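Local coordinates for fructuronate-tagaturonate epimerase UxaE from Cohnella laeviribosi in complex with 1 glycerol (Cohnella laeviribosi, PDB 6IL9), which probably interconverts fructuronate and tagaturonate by epimerisation, using a zinc-containing TIM barrel as its catalytic framework, at residues 181-186 with 268-273; 22-27 with 145-150; 396-401 with 439-444; 90-95 with 114-119. All coordinates share one frame; numbering follows the deposited sequence.

Interaction 1: residues 181-186 with 268-273; sequences LDCSEQ and FEISID. With ZN (zinc ion), chain C.
L181 and D182 pair with I270 and S271 as parallel neighbours in the wall of the TIM barrel, which shows how one strand pair can carry two chemistries on its two faces. Backbone bonds hold the strands: L181 N donates to E269 O at 2.8 Å, S271 N to L181 O, and C183 N to S271 O. Apolar contacts lie on the face of L181 and I270, which helix 234-259 covers. There L181 runs alongside F268, its CB 3.9 Å from F268 CE1. Beyond the paired residues, C183 CB meets I272 CG2 at 3.9 Å. Polar groups take the face of D182 and S271. With S271 OG anti to its backbone N (chi1 153°), the hydroxyl donates to D273 OD1 at 2.7 Å and accepts from water 1, which also donates to D182 OD1 at 2.7 Å. The same OD1 receives S184 OG and, in an Asx turn, S184 N, while D182 OD2 takes the N-H of H161. An alanine in place of S271 would probably leave D273 OD1 and water 1 without this partner and set the carboxylate freer to turn. D273 OD2 binds zinc at 2.4 Å beside H161 and H343, and water 2 is a further ligand. D182 and S271 are thus second-shell residues that probably help to orient H161 and D273, respectively.

Interaction 2: residues 22-27 with 145-150; sequences SRHESE and AVFQEG
H24 lies across one face of the F147 ring, and around this pair a strand edge packs against a helix end: close on one side, watered on the other. On the close side, H24 ND1 stands 3.4 Å above the phenyl plane, displaced toward its rim near CE1. The two rings are tilted by 36°, neither stacked nor edge-to-face, and their side chains slide past each other in opposite directions. F147 reaches the strand because its CG is anti to the backbone N (chi1 -172°). Its carbonyl adds to the packing: H24 CE1 comes within 3.3 Å of F147 O, and S22 CA makes a CA-H...O contact to the same oxygen at 3.5 Å. H24 ND1 also gives a weak bond of 2.9 Å to S22 O, which helps to set the imidazole's rotation. The helix, 135-149, stops here in a Schellman motif, G150 taking positive phi just after the last turn, and the strand is 17-26, outermost in the five-stranded antiparallel sheet beside the barrel. F79 meets the F147 ring edge-to-face, and F81 meets the ring of H24. An alanine at F147 would probably open a gap beneath the imidazole and deprive F79 of its aromatic partner. The other end of H24 is looser. G150 CA sits in the imidazole plane at the ring edge, 3.9 Å from NE2, and water 3 lies 3.1 Å from H24 NE2 and donates to G150 O.

Interaction 3: residues 396-401 with 439-444; sequences EHFEEA and HITYGL
L444 reaches H397 because its CG stands anti to the carbonyl carbon (chi1 -64°) and its CD1 swings out extended (chi2 165°), so that this methyl lies 3.4 Å from H397 O and 3.9 Å from H397 CB. E400 of the facing segment likewise has CG anti to its carbonyl carbon, and the extended chain beyond carries the carboxylate obliquely across L444, with OE1 close to CD2 at 3.2 Å. The other oxygen is engaged by the helix's own histidine. H397 ND1 donates to E400 OE2 at 2.6 Å, the acceptor lying almost in the imidazole plane and being met on its syn side. This bond fixes the rotation of both groups and would probably help to keep the carboxylate charge stable beside an apolar methyl. Deeper in, the side-chain contacts are apolar. A401 CB touches L444 CD1 at 3.8 Å and T441 CG2 at the same distance, while its approach to I440 CG2, 3.2 Å, is tighter than normal packing. T441 CG2 also lies at the edge of the F398 ring, near its plane. T441 OG1 bonds back to L437 O in the preceding helix 432-440, and its side chain gives no cap to helix 442-446. The small alanine marks where the backbones come nearest, at T441 between these two helices. The arrangement is a helix-to-helix packing in the C-terminal helical part that follows the last barrel strand, with A401 at its closest approach and the H397-E400 pair along the L444 side.

Interaction 4: residues 90-95 with 114-119; sequences QSATIG and RAIHPI
The imidazole of H117 meets S91 at its edge: S91 OG lies near the ring plane, 3.3 Å from CD2, and S91 CB is also in plane, while A92 O comes in obliquely. The ring of F87 stacks on the imidazole. Behind these groups strands 93-96 and 117-124 run parallel, paired T93 with H117, I94 with P118 and G95 with I119. Three backbone bonds join them: H117 N to A92 O at 3.0 Å, I94 N to H117 O at 3.2 Å, and I119 N to I94 O at 2.8 Å. At the start, water 4 accepts from A92 N and donates to A115 O. I116 supplies the apolar filling. Its CG1 is anti to the backbone N (chi1 -169°), and CD1 lies 3.7 Å from I94 CB while CG1 is 3.8 Å from A92 CB; L484 of helix 469-487 touches both I94 and I116. T93 CG2 faces H117 CB, whereas T93 OG1 bonds to H364 of the adjoining strand 363-367 and to K339 of the strand beyond it. These strands and helix 104-111 form a beta-alpha-beta crossover, the repeating unit of the TIM barrel. Backbone bonding therefore sets the register here, while I94 and I116 pack against helix 469-487 and the T93 hydroxyl ties in further strands.

Interactions 1 and 4 are both buried pairings of successive strands in the same eight-stranded barrel, the fourth with the fifth and the first with the second, their nearest atoms about 7 Å apart; interaction 1 carries a zinc ligand and its second shell, interaction 4 does not. Interaction 2, also buried though farther from the chain's centre and on the opposite side of it from interaction 1, ties the antiparallel sheet to a helix of the barrel through aromatic and carbonyl contacts. Interaction 3 alone is only partly buried and packs helices against one another, with a charged edge. Backbone bonds thus rule the barrel contacts, while packing without direct hydrogen bonds between the segments holds the other two.

Interaction 1: residues 181-186 with 268-273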
# COMPACT_ATOMS: atom_id res chain seq x y z
N LEU A 181 -8.59 -6.46 -5.53
CA LEU A 181 -10.04 -6.39 -5.73
C LEU A 181 -10.73 -6.32 -4.37
O LEU A 181 -10.77 -7.31 -3.63
CB LEU A 181 -10.55 -7.60 -6.52
CG LEU A 181 -12.04 -7.49 -6.90
CD1 LEU A 181 -12.22 -6.32 -7.84
CD2 LEU A 181 -12.53 -8.78 -7.54
N ASP A 182 -11.28 -5.15 -4.07
CA ASP A 182 -12.10 -4.95 -2.88
C ASP A 182 -13.47 -5.57 -3.12
O ASP A 182 -14.23 -5.08 -3.98
CB ASP A 182 -12.19 -3.46 -2.59
CG ASP A 182 -12.80 -3.15 -1.24
OD1 ASP A 182 -13.60 -3.96 -0.73
OD2 ASP A 182 -12.47 -2.07 -0.68
N CYS A 183 -13.79 -6.63 -2.38
CA CYS A 183 -15.06 -7.33 -2.50
C CYS A 183 -15.99 -7.06 -1.32
O CYS A 183 -16.95 -7.80 -1.10
CB CYS A 183 -14.83 -8.84 -2.66
SG CYS A 183 -13.83 -9.23 -4.10
N SER A 184 -15.71 -6.00 -0.56
CA SER A 184 -16.49 -5.72 0.65
C SER A 184 -17.94 -5.37 0.32
O SER A 184 -18.84 -5.70 1.09
CB SER A 184 -15.84 -4.58 1.44
OG SER A 184 -15.92 -3.35 0.75
N GLU A 185 -18.19 -4.71 -0.81
CA GLU A 185 -19.55 -4.30 -1.14
C GLU A 185 -20.43 -5.47 -1.56
O GLU A 185 -21.66 -5.36 -1.51
CB GLU A 185 -19.54 -3.23 -2.23
CG GLU A 185 -18.85 -1.95 -1.79
CD GLU A 185 -19.32 -0.73 -2.55
OE1 GLU A 185 -18.76 0.36 -2.30
OE2 GLU A 185 -20.25 -0.86 -3.38
N GLN A 186 -19.84 -6.59 -1.97
CA GLN A 186 -20.61 -7.76 -2.35
C GLN A 186 -20.90 -8.68 -1.18
O GLN A 186 -21.76 -9.56 -1.29
CB GLN A 186 -19.89 -8.53 -3.46
CG GLN A 186 -20.02 -7.91 -4.85
CD GLN A 186 -19.03 -6.77 -5.09
OE1 GLN A 186 -18.11 -6.54 -4.31
NE2 GLN A 186 -19.24 -6.04 -6.18
N PHE A 268 -2.95 -10.98 -8.54
CA PHE A 268 -4.35 -10.69 -8.25
C PHE A 268 -4.58 -10.91 -6.77
O PHE A 268 -4.49 -12.05 -6.29
CB PHE A 268 -5.22 -11.60 -9.11
CG PHE A 268 -6.71 -11.37 -9.00
CD1 PHE A 268 -7.25 -10.09 -9.06
CD2 PHE A 268 -7.57 -12.46 -8.88
CE1 PHE A 268 -8.64 -9.90 -8.98
CE2 PHE A 268 -8.95 -12.28 -8.81
CZ PHE A 268 -9.49 -11.00 -8.85
N GLU A 269 -4.86 -9.84 -6.02
CA GLU A 269 -5.16 -9.94 -4.59
C GLU A 269 -6.66 -9.81 -4.38
O GLU A 269 -7.29 -8.91 -4.94
CB GLU A 269 -4.43 -8.86 -3.78
CG GLU A 269 -4.96 -8.79 -2.35
CD GLU A 269 -4.07 -8.01 -1.41
OE1 GLU A 269 -4.48 -6.91 -1.00
OE2 GLU A 269 -2.97 -8.51 -1.05
N ILE A 270 -7.23 -10.71 -3.59
CA ILE A 270 -8.64 -10.63 -3.23
C ILE A 270 -8.72 -10.06 -1.83
O ILE A 270 -8.12 -10.59 -0.89
CB ILE A 270 -9.32 -12.00 -3.33
CG1 ILE A 270 -9.37 -12.43 -4.80
CG2 ILE A 270 -10.72 -11.92 -2.74
CD1 ILE A 270 -9.45 -13.91 -5.00
N SER A 271 -9.45 -8.96 -1.68
CA SER A 271 -9.51 -8.23 -0.42
C SER A 271 -10.93 -8.31 0.13
O SER A 271 -11.89 -7.93 -0.55
CB SER A 271 -9.06 -6.79 -0.60
OG SER A 271 -9.65 -5.91 0.34
N ILE A 272 -11.06 -8.84 1.34
CA ILE A 272 -12.32 -8.82 2.07
C ILE A 272 -12.03 -8.37 3.49
O ILE A 272 -12.69 -8.80 4.44
CB ILE A 272 -13.02 -10.19 2.03
CG1 ILE A 272 -12.08 -11.30 2.50
CG2 ILE A 272 -13.52 -10.50 0.62
CD1 ILE A 272 -12.69 -12.67 2.46
N ASP A 273 -11.03 -7.48 3.65
CA ASP A 273 -10.58 -7.08 4.98
C ASP A 273 -11.35 -5.90 5.54
O ASP A 273 -11.23 -5.62 6.74
CB ASP A 273 -9.08 -6.74 4.96
CG ASP A 273 -8.78 -5.54 4.11
OD1 ASP A 273 -8.71 -5.69 2.87
OD2 ASP A 273 -8.59 -4.45 4.69
ZN ZN C . -7.61 -3.12 2.96
O HOH W 1 -12.41 -5.22 1.32
O HOH W 2 -6.97 -1.36 4.29

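Interaction 2: residues 22-27 with 145-150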
# COMPACT_ATOMS: atom_id res chain seq x y z
N SER A 22 22.86 6.87 -8.58
CA SER A 22 21.96 7.20 -9.69
C SER A 22 22.64 7.20 -11.05
O SER A 22 21.98 7.48 -12.05
CB SER A 22 21.31 8.57 -9.46
OG SER A 22 22.27 9.61 -9.64
N ARG A 23 23.94 6.92 -11.12
CA ARG A 23 24.65 6.99 -12.39
C ARG A 23 24.32 5.76 -13.23
O ARG A 23 24.59 4.63 -12.80
CB ARG A 23 26.15 7.10 -12.16
CG ARG A 23 26.56 8.43 -11.58
CD ARG A 23 28.04 8.45 -11.28
NE ARG A 23 28.47 9.74 -10.75
CZ ARG A 23 28.65 10.00 -9.46
NH1 ARG A 23 28.44 9.05 -8.55
NH2 ARG A 23 29.05 11.21 -9.07
N HIS A 24 23.74 5.99 -14.40
CA HIS A 24 23.41 4.91 -15.33
C HIS A 24 23.80 5.34 -16.74
O HIS A 24 24.17 6.49 -16.99
CB HIS A 24 21.92 4.55 -15.24
CG HIS A 24 21.54 3.99 -13.91
ND1 HIS A 24 21.14 4.78 -12.85
CD2 HIS A 24 21.56 2.72 -13.44
CE1 HIS A 24 20.91 4.02 -11.80
NE2 HIS A 24 21.16 2.76 -12.13
N GLU A 25 23.74 4.38 -17.67
CA GLU A 25 24.23 4.60 -19.02
C GLU A 25 23.42 3.77 -19.99
O GLU A 25 23.15 2.59 -19.73
CB GLU A 25 25.72 4.24 -19.11
CG GLU A 25 26.28 4.21 -20.52
CD GLU A 25 27.74 4.59 -20.55
OE1 GLU A 25 28.21 5.12 -21.59
OE2 GLU A 25 28.43 4.36 -19.52
N SER A 26 23.02 4.38 -21.10
CA SER A 26 22.33 3.68 -22.19
C SER A 26 22.96 4.11 -23.50
O SER A 26 22.78 5.26 -23.93
CB SER A 26 20.83 3.97 -22.18
OG SER A 26 20.19 3.35 -23.29
N GLU A 27 23.69 3.19 -24.14
CA GLU A 27 24.44 3.47 -25.37
C GLU A 27 25.43 4.58 -25.04
O GLU A 27 26.15 4.47 -24.03
CB GLU A 27 23.48 3.76 -26.52
CG GLU A 27 22.69 2.54 -26.99
CD GLU A 27 21.68 2.88 -28.07
OE1 GLU A 27 20.90 3.84 -27.88
OE2 GLU A 27 21.67 2.18 -29.11
N ALA A 145 12.54 6.50 -7.84
CA ALA A 145 13.19 6.06 -6.62
C ALA A 145 14.19 4.94 -6.90
O ALA A 145 15.31 4.96 -6.39
CB ALA A 145 12.15 5.61 -5.60
N VAL A 146 13.78 3.92 -7.67
CA VAL A 146 14.73 2.83 -7.89
C VAL A 146 15.88 3.30 -8.78
O VAL A 146 17.00 2.80 -8.67
CB VAL A 146 14.06 1.57 -8.48
CG1 VAL A 146 13.03 1.02 -7.51
CG2 VAL A 146 13.44 1.85 -9.85
N PHE A 147 15.62 4.28 -9.66
CA PHE A 147 16.71 4.84 -10.46
C PHE A 147 17.68 5.61 -9.58
O PHE A 147 18.90 5.42 -9.66
CB PHE A 147 16.12 5.74 -11.56
CG PHE A 147 17.13 6.23 -12.57
CD1 PHE A 147 17.48 5.44 -13.66
CD2 PHE A 147 17.71 7.48 -12.44
CE1 PHE A 147 18.40 5.89 -14.60
CE2 PHE A 147 18.64 7.93 -13.37
CZ PHE A 147 18.98 7.14 -14.45
N GLN A 148 17.16 6.47 -8.70
CA GLN A 148 18.00 7.24 -7.79
C GLN A 148 18.90 6.34 -6.95
O GLN A 148 20.08 6.66 -6.73
CB GLN A 148 17.13 8.08 -6.87
CG GLN A 148 17.91 8.87 -5.84
CD GLN A 148 17.01 9.69 -4.94
OE1 GLN A 148 16.05 10.31 -5.40
NE2 GLN A 148 17.32 9.70 -3.66
N GLU A 149 18.37 5.22 -6.47
CA GLU A 149 19.08 4.33 -5.57
C GLU A 149 19.78 3.19 -6.29
O GLU A 149 20.41 2.35 -5.63
CB GLU A 149 18.12 3.75 -4.54
CG GLU A 149 17.49 4.78 -3.64
CD GLU A 149 18.50 5.45 -2.72
OE1 GLU A 149 19.49 4.78 -2.34
OE2 GLU A 149 18.29 6.63 -2.39
N GLY A 150 19.69 3.13 -7.62
CA GLY A 150 20.33 2.06 -8.36
C GLY A 150 19.86 0.69 -7.93
O GLY A 150 20.67 -0.24 -7.79
O HOH W 3 22.33 0.44 -10.48

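Interaction 3: residues 396-401 with 439-444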
# COMPACT_ATOMS: atom_id res chain seq x y z
N GLU A 396 -9.79 20.19 14.61
CA GLU A 396 -10.98 20.92 14.24
C GLU A 396 -11.80 20.21 13.17
O GLU A 396 -13.01 20.45 13.08
CB GLU A 396 -10.59 22.32 13.76
CG GLU A 396 -10.16 23.23 14.89
CD GLU A 396 -9.51 24.51 14.40
OE1 GLU A 396 -9.44 24.73 13.16
OE2 GLU A 396 -9.05 25.30 15.26
N HIS A 397 -11.18 19.34 12.37
CA HIS A 397 -11.85 18.71 11.24
C HIS A 397 -11.88 17.19 11.35
O HIS A 397 -12.22 16.51 10.37
CB HIS A 397 -11.19 19.13 9.93
CG HIS A 397 -11.29 20.60 9.67
ND1 HIS A 397 -12.43 21.18 9.14
CD2 HIS A 397 -10.41 21.61 9.87
CE1 HIS A 397 -12.24 22.49 9.03
NE2 HIS A 397 -11.02 22.77 9.46
N PHE A 398 -11.57 16.64 12.52
CA PHE A 398 -11.42 15.19 12.67
C PHE A 398 -12.69 14.44 12.25
O PHE A 398 -12.61 13.39 11.60
CB PHE A 398 -11.07 14.90 14.12
CG PHE A 398 -10.82 13.46 14.42
CD1 PHE A 398 -9.77 12.79 13.83
CD2 PHE A 398 -11.61 12.79 15.33
CE1 PHE A 398 -9.52 11.46 14.14
CE2 PHE A 398 -11.37 11.46 15.63
CZ PHE A 398 -10.33 10.80 15.04
N GLU A 399 -13.86 14.97 12.61
CA GLU A 399 -15.11 14.28 12.31
C GLU A 399 -15.28 14.02 10.81
O GLU A 399 -15.83 12.99 10.42
CB GLU A 399 -16.29 15.08 12.86
CG GLU A 399 -17.41 14.25 13.45
CD GLU A 399 -18.75 14.99 13.48
OE1 GLU A 399 -18.74 16.24 13.51
OE2 GLU A 399 -19.81 14.32 13.45
N GLU A 400 -14.80 14.94 9.97
CA GLU A 400 -14.90 14.74 8.52
C GLU A 400 -14.10 13.53 8.07
O GLU A 400 -14.50 12.82 7.14
CB GLU A 400 -14.43 15.99 7.78
CG GLU A 400 -15.11 17.27 8.25
CD GLU A 400 -14.28 18.52 7.98
OE1 GLU A 400 -13.48 18.51 7.03
OE2 GLU A 400 -14.43 19.51 8.73
N ALA A 401 -12.97 13.27 8.73
CA ALA A 401 -12.10 12.18 8.31
C ALA A 401 -12.55 10.83 8.87
O ALA A 401 -12.32 9.79 8.23
CB ALA A 401 -10.67 12.53 8.72
N HIS A 439 -3.12 10.47 11.25
CA HIS A 439 -3.10 9.46 10.19
C HIS A 439 -4.23 9.69 9.21
O HIS A 439 -4.03 9.72 7.99
CB HIS A 439 -3.21 8.06 10.82
CG HIS A 439 -2.96 6.91 9.88
ND1 HIS A 439 -3.71 6.68 8.74
CD2 HIS A 439 -2.05 5.90 9.94
CE1 HIS A 439 -3.27 5.59 8.14
NE2 HIS A 439 -2.27 5.09 8.85
N ILE A 440 -5.44 9.90 9.74
CA ILE A 440 -6.66 9.86 8.95
C ILE A 440 -6.99 11.21 8.33
O ILE A 440 -7.76 11.25 7.35
CB ILE A 440 -7.74 9.32 9.91
CG1 ILE A 440 -7.77 7.79 9.91
CG2 ILE A 440 -9.09 9.86 9.66
CD1 ILE A 440 -6.57 7.13 10.42
N THR A 441 -6.38 12.29 8.81
CA THR A 441 -6.64 13.64 8.32
C THR A 441 -5.64 14.07 7.24
O THR A 441 -5.59 15.26 6.92
CB THR A 441 -6.62 14.65 9.48
OG1 THR A 441 -5.41 14.53 10.24
CG2 THR A 441 -7.85 14.44 10.41
N TYR A 442 -4.88 13.14 6.67
CA TYR A 442 -3.88 13.50 5.66
C TYR A 442 -4.50 14.26 4.49
O TYR A 442 -3.92 15.24 4.00
CB TYR A 442 -3.16 12.25 5.14
CG TYR A 442 -4.05 11.32 4.33
CD1 TYR A 442 -4.97 10.49 4.95
CD2 TYR A 442 -3.99 11.31 2.94
CE1 TYR A 442 -5.79 9.65 4.20
CE2 TYR A 442 -4.80 10.48 2.19
CZ TYR A 442 -5.71 9.65 2.83
OH TYR A 442 -6.51 8.83 2.08
N GLY A 443 -5.67 13.81 4.02
CA GLY A 443 -6.28 14.44 2.86
C GLY A 443 -6.77 15.84 3.17
O GLY A 443 -6.52 16.78 2.42
N LEU A 444 -7.46 15.99 4.31
CA LEU A 444 -7.92 17.31 4.74
C LEU A 444 -6.76 18.28 4.93
O LEU A 444 -6.90 19.48 4.67
CB LEU A 444 -8.69 17.19 6.06
CG LEU A 444 -9.98 16.41 6.09
CD1 LEU A 444 -10.32 16.15 7.54
CD2 LEU A 444 -11.07 17.21 5.39

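Interaction 4: residues 90-95 with 114-119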
# COMPACT_ATOMS: atom_id res chain seq x y z
N GLN A 90 5.42 -16.95 -4.44
CA GLN A 90 6.35 -17.76 -3.65
C GLN A 90 7.49 -16.96 -3.03
O GLN A 90 8.64 -17.42 -2.99
CB GLN A 90 6.92 -18.89 -4.50
CG GLN A 90 6.08 -20.11 -4.46
CD GLN A 90 5.81 -20.59 -3.05
OE1 GLN A 90 6.73 -20.71 -2.22
NE2 GLN A 90 4.55 -20.84 -2.77
N SER A 91 7.20 -15.77 -2.52
CA SER A 91 8.23 -14.94 -1.92
C SER A 91 7.54 -13.97 -0.96
O SER A 91 6.31 -13.96 -0.84
CB SER A 91 9.04 -14.18 -2.97
OG SER A 91 8.17 -13.38 -3.76
N ALA A 92 8.34 -13.17 -0.27
CA ALA A 92 7.82 -12.14 0.61
C ALA A 92 7.70 -10.81 -0.14
O ALA A 92 8.57 -10.46 -0.93
CB ALA A 92 8.73 -11.97 1.82
N THR A 93 6.61 -10.09 0.12
CA THR A 93 6.41 -8.76 -0.46
C THR A 93 5.92 -7.81 0.62
O THR A 93 5.23 -8.21 1.57
CB THR A 93 5.39 -8.78 -1.65
OG1 THR A 93 4.20 -9.48 -1.26
CG2 THR A 93 5.99 -9.47 -2.90
N ILE A 94 6.30 -6.54 0.50
CA ILE A 94 5.77 -5.53 1.41
C ILE A 94 5.22 -4.39 0.57
O ILE A 94 5.88 -3.93 -0.38
CB ILE A 94 6.83 -5.03 2.41
CG1 ILE A 94 6.20 -3.95 3.30
CG2 ILE A 94 8.10 -4.52 1.71
CD1 ILE A 94 6.92 -3.71 4.62
N GLY A 95 4.01 -3.95 0.90
CA GLY A 95 3.41 -2.81 0.22
C GLY A 95 3.86 -1.54 0.91
O GLY A 95 3.70 -1.40 2.12
N ARG A 114 17.71 -7.09 1.81
CA ARG A 114 16.77 -7.93 2.55
C ARG A 114 16.00 -8.80 1.57
O ARG A 114 15.76 -8.42 0.42
CB ARG A 114 15.80 -7.07 3.38
CG ARG A 114 16.51 -5.90 4.00
CD ARG A 114 15.94 -5.49 5.31
NE ARG A 114 15.69 -6.59 6.24
CZ ARG A 114 15.47 -6.39 7.53
NH1 ARG A 114 15.50 -5.15 8.01
NH2 ARG A 114 15.20 -7.42 8.34
N ALA A 115 15.59 -9.98 2.04
CA ALA A 115 14.91 -10.95 1.17
C ALA A 115 13.42 -10.64 1.14
O ALA A 115 12.58 -11.36 1.68
CB ALA A 115 15.18 -12.37 1.63
N ILE A 116 13.09 -9.51 0.51
CA ILE A 116 11.70 -9.11 0.34
C ILE A 116 11.63 -8.21 -0.88
O ILE A 116 12.57 -7.46 -1.16
CB ILE A 116 11.14 -8.43 1.61
CG1 ILE A 116 9.61 -8.27 1.51
CG2 ILE A 116 11.83 -7.10 1.86
CD1 ILE A 116 8.92 -8.00 2.86
N HIS A 117 10.53 -8.32 -1.62
CA HIS A 117 10.33 -7.51 -2.82
C HIS A 117 9.41 -6.35 -2.50
O HIS A 117 8.36 -6.57 -1.89
CB HIS A 117 9.71 -8.34 -3.94
CG HIS A 117 10.53 -9.53 -4.33
ND1 HIS A 117 11.76 -9.40 -4.96
CD2 HIS A 117 10.31 -10.86 -4.20
CE1 HIS A 117 12.25 -10.60 -5.18
NE2 HIS A 117 11.39 -11.50 -4.74
N PRO A 118 9.76 -5.13 -2.91
CA PRO A 118 8.93 -3.97 -2.57
C PRO A 118 7.83 -3.69 -3.58
O PRO A 118 8.09 -3.63 -4.78
CB PRO A 118 9.94 -2.82 -2.54
CG PRO A 118 10.97 -3.22 -3.59
CD PRO A 118 11.03 -4.75 -3.57
N ILE A 119 6.61 -3.51 -3.09
CA ILE A 119 5.54 -2.92 -3.90
C ILE A 119 5.62 -1.43 -3.61
O ILE A 119 5.00 -0.92 -2.68
CB ILE A 119 4.18 -3.53 -3.57
CG1 ILE A 119 4.26 -5.06 -3.55
CG2 ILE A 119 3.13 -3.05 -4.59
CD1 ILE A 119 4.77 -5.71 -4.84
O HOH W 4 11.29 -13.46 -0.32